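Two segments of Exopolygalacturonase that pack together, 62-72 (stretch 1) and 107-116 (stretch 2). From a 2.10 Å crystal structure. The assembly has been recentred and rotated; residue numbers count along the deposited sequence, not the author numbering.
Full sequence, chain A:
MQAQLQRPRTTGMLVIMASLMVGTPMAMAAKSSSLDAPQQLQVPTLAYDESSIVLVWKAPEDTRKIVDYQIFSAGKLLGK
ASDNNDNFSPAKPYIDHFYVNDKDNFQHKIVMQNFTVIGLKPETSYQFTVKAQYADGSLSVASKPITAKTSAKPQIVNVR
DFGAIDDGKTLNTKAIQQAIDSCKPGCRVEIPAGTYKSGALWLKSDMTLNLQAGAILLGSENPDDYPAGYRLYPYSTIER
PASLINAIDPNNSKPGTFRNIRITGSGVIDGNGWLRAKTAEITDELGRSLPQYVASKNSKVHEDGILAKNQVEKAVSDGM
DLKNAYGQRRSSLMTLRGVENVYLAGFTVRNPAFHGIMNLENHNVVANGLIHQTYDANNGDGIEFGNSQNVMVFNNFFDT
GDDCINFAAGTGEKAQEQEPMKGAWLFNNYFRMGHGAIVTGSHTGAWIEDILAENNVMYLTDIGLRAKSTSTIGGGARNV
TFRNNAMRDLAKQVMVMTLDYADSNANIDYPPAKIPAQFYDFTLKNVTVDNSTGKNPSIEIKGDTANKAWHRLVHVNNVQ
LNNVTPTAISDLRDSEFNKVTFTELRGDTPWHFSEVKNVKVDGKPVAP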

# COMPACT_ATOMS: atom_id res chain seq x y z
N ASP A 62 -21.20 -9.23 4.02
CA ASP A 62 -21.80 -10.27 3.18
C ASP A 62 -22.39 -9.61 1.94
O ASP A 62 -23.40 -8.90 2.02
CB ASP A 62 -22.89 -10.99 3.99
CG ASP A 62 -23.67 -12.03 3.18
OD1 ASP A 62 -23.24 -12.45 2.07
OD2 ASP A 62 -24.74 -12.44 3.68
N THR A 63 -21.73 -9.84 0.80
CA THR A 63 -22.13 -9.21 -0.46
C THR A 63 -22.69 -10.24 -1.44
O THR A 63 -22.80 -9.99 -2.63
CB THR A 63 -20.94 -8.44 -1.13
OG1 THR A 63 -19.91 -9.37 -1.49
CG2 THR A 63 -20.35 -7.40 -0.20
N ARG A 64 -23.05 -11.41 -0.91
CA ARG A 64 -23.56 -12.52 -1.72
C ARG A 64 -24.66 -12.14 -2.72
O ARG A 64 -24.75 -12.74 -3.81
CB ARG A 64 -24.06 -13.65 -0.82
CG ARG A 64 -22.96 -14.56 -0.31
CD ARG A 64 -23.51 -15.71 0.53
NE ARG A 64 -23.92 -15.29 1.87
CZ ARG A 64 -24.75 -15.99 2.65
NH1 ARG A 64 -25.28 -17.12 2.21
NH2 ARG A 64 -25.07 -15.55 3.86
N LYS A 65 -25.49 -11.16 -2.36
CA LYS A 65 -26.65 -10.80 -3.18
C LYS A 65 -26.46 -9.46 -3.90
O LYS A 65 -27.25 -9.09 -4.78
CB LYS A 65 -27.93 -10.84 -2.34
CG LYS A 65 -27.94 -11.95 -1.25
CD LYS A 65 -29.34 -12.26 -0.67
CE LYS A 65 -30.14 -13.22 -1.58
NZ LYS A 65 -31.63 -13.06 -1.40
N ILE A 66 -25.39 -8.74 -3.56
CA ILE A 66 -25.08 -7.44 -4.16
C ILE A 66 -24.13 -7.67 -5.33
O ILE A 66 -23.04 -8.19 -5.15
CB ILE A 66 -24.46 -6.45 -3.12
CG1 ILE A 66 -25.31 -6.42 -1.84
CG2 ILE A 66 -24.29 -5.05 -3.72
CD1 ILE A 66 -24.60 -5.94 -0.58
N VAL A 67 -24.55 -7.28 -6.53
CA VAL A 67 -23.73 -7.51 -7.72
C VAL A 67 -23.11 -6.23 -8.30
O VAL A 67 -22.27 -6.29 -9.18
CB VAL A 67 -24.50 -8.31 -8.83
CG1 VAL A 67 -24.86 -9.70 -8.34
CG2 VAL A 67 -25.76 -7.56 -9.30
N ASP A 68 -23.52 -5.08 -7.75
CA ASP A 68 -23.12 -3.76 -8.26
C ASP A 68 -23.68 -2.65 -7.36
O ASP A 68 -24.42 -2.92 -6.42
CB ASP A 68 -23.62 -3.57 -9.69
CG ASP A 68 -22.62 -2.85 -10.58
OD1 ASP A 68 -21.77 -2.09 -10.07
OD2 ASP A 68 -22.70 -3.04 -11.80
N TYR A 69 -23.31 -1.40 -7.66
CA TYR A 69 -23.85 -0.20 -6.99
C TYR A 69 -24.14 0.86 -8.05
O TYR A 69 -23.42 0.93 -9.06
CB TYR A 69 -22.86 0.36 -5.97
CG TYR A 69 -22.76 -0.44 -4.70
CD1 TYR A 69 -23.58 -0.15 -3.60
CD2 TYR A 69 -21.85 -1.50 -4.58
CE1 TYR A 69 -23.49 -0.89 -2.42
CE2 TYR A 69 -21.76 -2.24 -3.41
CZ TYR A 69 -22.58 -1.94 -2.34
OH TYR A 69 -22.45 -2.68 -1.18
N GLN A 70 -25.17 1.68 -7.82
CA GLN A 70 -25.58 2.71 -8.78
C GLN A 70 -25.53 4.08 -8.13
O GLN A 70 -25.93 4.23 -6.97
CB GLN A 70 -27.01 2.48 -9.28
CG GLN A 70 -27.24 1.18 -10.03
CD GLN A 70 -28.59 1.16 -10.75
OE1 GLN A 70 -29.44 2.05 -10.54
NE2 GLN A 70 -28.81 0.16 -11.58
N ILE A 71 -25.08 5.08 -8.88
CA ILE A 71 -24.76 6.40 -8.33
C ILE A 71 -25.62 7.51 -8.95
O ILE A 71 -25.68 7.63 -10.17
CB ILE A 71 -23.23 6.71 -8.42
CG1 ILE A 71 -22.44 5.85 -7.42
CG2 ILE A 71 -22.93 8.17 -8.16
CD1 ILE A 71 -22.10 4.45 -7.90
N PHE A 72 -26.26 8.30 -8.10
CA PHE A 72 -27.19 9.35 -8.54
C PHE A 72 -26.78 10.70 -7.97
O PHE A 72 -26.52 10.82 -6.77
CB PHE A 72 -28.62 9.05 -8.07
CG PHE A 72 -29.06 7.62 -8.26
CD1 PHE A 72 -29.79 7.26 -9.39
CD2 PHE A 72 -28.79 6.66 -7.29
CE1 PHE A 72 -30.22 5.95 -9.58
CE2 PHE A 72 -29.22 5.35 -7.48
CZ PHE A 72 -29.94 5.00 -8.62
N GLN A 107 -14.07 -18.65 -7.06
CA GLN A 107 -13.54 -17.40 -6.51
C GLN A 107 -14.61 -16.45 -5.99
O GLN A 107 -15.65 -16.24 -6.64
CB GLN A 107 -12.67 -16.67 -7.56
CG GLN A 107 -11.33 -17.36 -7.91
CD GLN A 107 -10.31 -17.31 -6.79
OE1 GLN A 107 -10.51 -16.62 -5.79
NE2 GLN A 107 -9.24 -18.07 -6.94
N HIS A 108 -14.37 -15.90 -4.80
CA HIS A 108 -15.20 -14.83 -4.25
C HIS A 108 -15.26 -13.66 -5.22
O HIS A 108 -14.23 -13.11 -5.61
CB HIS A 108 -14.67 -14.34 -2.88
CG HIS A 108 -15.54 -13.29 -2.26
ND1 HIS A 108 -16.62 -13.60 -1.46
CD2 HIS A 108 -15.52 -11.94 -2.36
CE1 HIS A 108 -17.23 -12.48 -1.09
NE2 HIS A 108 -16.58 -11.46 -1.62
N LYS A 109 -16.47 -13.29 -5.62
CA LYS A 109 -16.68 -12.14 -6.50
C LYS A 109 -16.75 -10.84 -5.69
O LYS A 109 -17.68 -10.62 -4.92
CB LYS A 109 -17.93 -12.31 -7.37
CG LYS A 109 -17.97 -13.60 -8.22
CD LYS A 109 -19.44 -14.00 -8.48
CE LYS A 109 -19.60 -15.41 -9.07
NZ LYS A 109 -19.50 -16.48 -8.04
N ILE A 110 -15.76 -9.98 -5.89
CA ILE A 110 -15.70 -8.71 -5.19
C ILE A 110 -16.70 -7.70 -5.78
O ILE A 110 -17.16 -7.86 -6.90
CB ILE A 110 -14.24 -8.15 -5.15
CG1 ILE A 110 -13.76 -7.76 -6.55
CG2 ILE A 110 -13.29 -9.18 -4.52
CD1 ILE A 110 -12.54 -6.84 -6.56
N VAL A 111 -17.03 -6.68 -5.00
CA VAL A 111 -17.88 -5.60 -5.46
C VAL A 111 -17.10 -4.28 -5.50
O VAL A 111 -16.12 -4.11 -4.76
CB VAL A 111 -19.18 -5.49 -4.60
CG1 VAL A 111 -20.06 -6.76 -4.79
CG2 VAL A 111 -18.85 -5.25 -3.10
N MET A 112 -17.49 -3.37 -6.38
CA MET A 112 -16.88 -2.03 -6.42
C MET A 112 -17.45 -1.12 -5.32
O MET A 112 -18.63 -1.23 -4.96
CB MET A 112 -17.00 -1.39 -7.81
CG MET A 112 -16.34 -2.20 -8.94
SD MET A 112 -14.50 -2.24 -8.91
CE MET A 112 -14.20 -3.79 -8.09
N GLN A 113 -16.60 -0.23 -4.80
CA GLN A 113 -16.93 0.67 -3.68
C GLN A 113 -16.51 2.11 -4.02
O GLN A 113 -16.43 2.97 -3.15
CB GLN A 113 -16.21 0.23 -2.41
CG GLN A 113 -16.64 -1.12 -1.85
CD GLN A 113 -15.78 -1.58 -0.70
OE1 GLN A 113 -15.08 -2.59 -0.79
NE2 GLN A 113 -15.81 -0.83 0.39
N ASN A 114 -16.23 2.36 -5.30
CA ASN A 114 -15.81 3.68 -5.75
C ASN A 114 -16.45 4.04 -7.08
O ASN A 114 -16.73 3.16 -7.89
CB ASN A 114 -14.27 3.79 -5.83
CG ASN A 114 -13.68 3.04 -7.01
OD1 ASN A 114 -13.41 1.83 -6.91
ND2 ASN A 114 -13.47 3.74 -8.14
N PHE A 115 -16.67 5.33 -7.30
CA PHE A 115 -17.23 5.86 -8.54
C PHE A 115 -16.68 7.28 -8.74
O PHE A 115 -16.85 8.14 -7.88
CB PHE A 115 -18.78 5.87 -8.44
CG PHE A 115 -19.49 6.39 -9.68
CD1 PHE A 115 -20.02 5.52 -10.62
CD2 PHE A 115 -19.68 7.76 -9.87
CE1 PHE A 115 -20.69 6.00 -11.75
CE2 PHE A 115 -20.36 8.24 -10.99
CZ PHE A 115 -20.85 7.36 -11.93
N THR A 116 -16.02 7.50 -9.87
CA THR A 116 -15.44 8.82 -10.20
C THR A 116 -16.36 9.72 -11.07
O THR A 116 -16.60 9.42 -12.25
CB THR A 116 -14.06 8.67 -10.89
OG1 THR A 116 -13.24 7.82 -10.10
CG2 THR A 116 -13.37 10.01 -11.03
O HOH W 1 -17.47 -8.91 -1.62

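V111 covers the most surface in this contact. Its CA-to-CB bond points toward stretch 1. CG1 lies 3.3 Å from the backbone oxygen O of I66. CG2 packs against T63, with V111 CG2 3.9 Å from T63 CG2. The same methyl sits at the ring edge of Y69, with V111 CG2 4.2 Å from Y69 CE2.

I71 and F115 form the second centre. Their CA atoms, 7.6 Å apart, mark the register between the stretches, and the CA-to-CB bond of each points toward the other stretch. I71 lies over one face of the F115 ring. Its CB is 3.9 Å from the ring centroid and 8° off the normal, a CH-pi contact. The closest pair is I71 CD1 and F115 CD1, at 3.6 Å.

Between these centres, Y69 CD2 approaches the backbone oxygen O of M112 at 3.3 Å.

No direct hydrogen bond joins the stretches. T63 OG1 and H108 NE2 are 3.9 Å apart, too far for one. Water 1 bridges them instead, 2.5 Å from T63 OG1 and 2.7 Å from H108 NE2. The contact is therefore mainly one of van der Waals packing, with a single polar link through this water. It buries 406 Å², both sides summed.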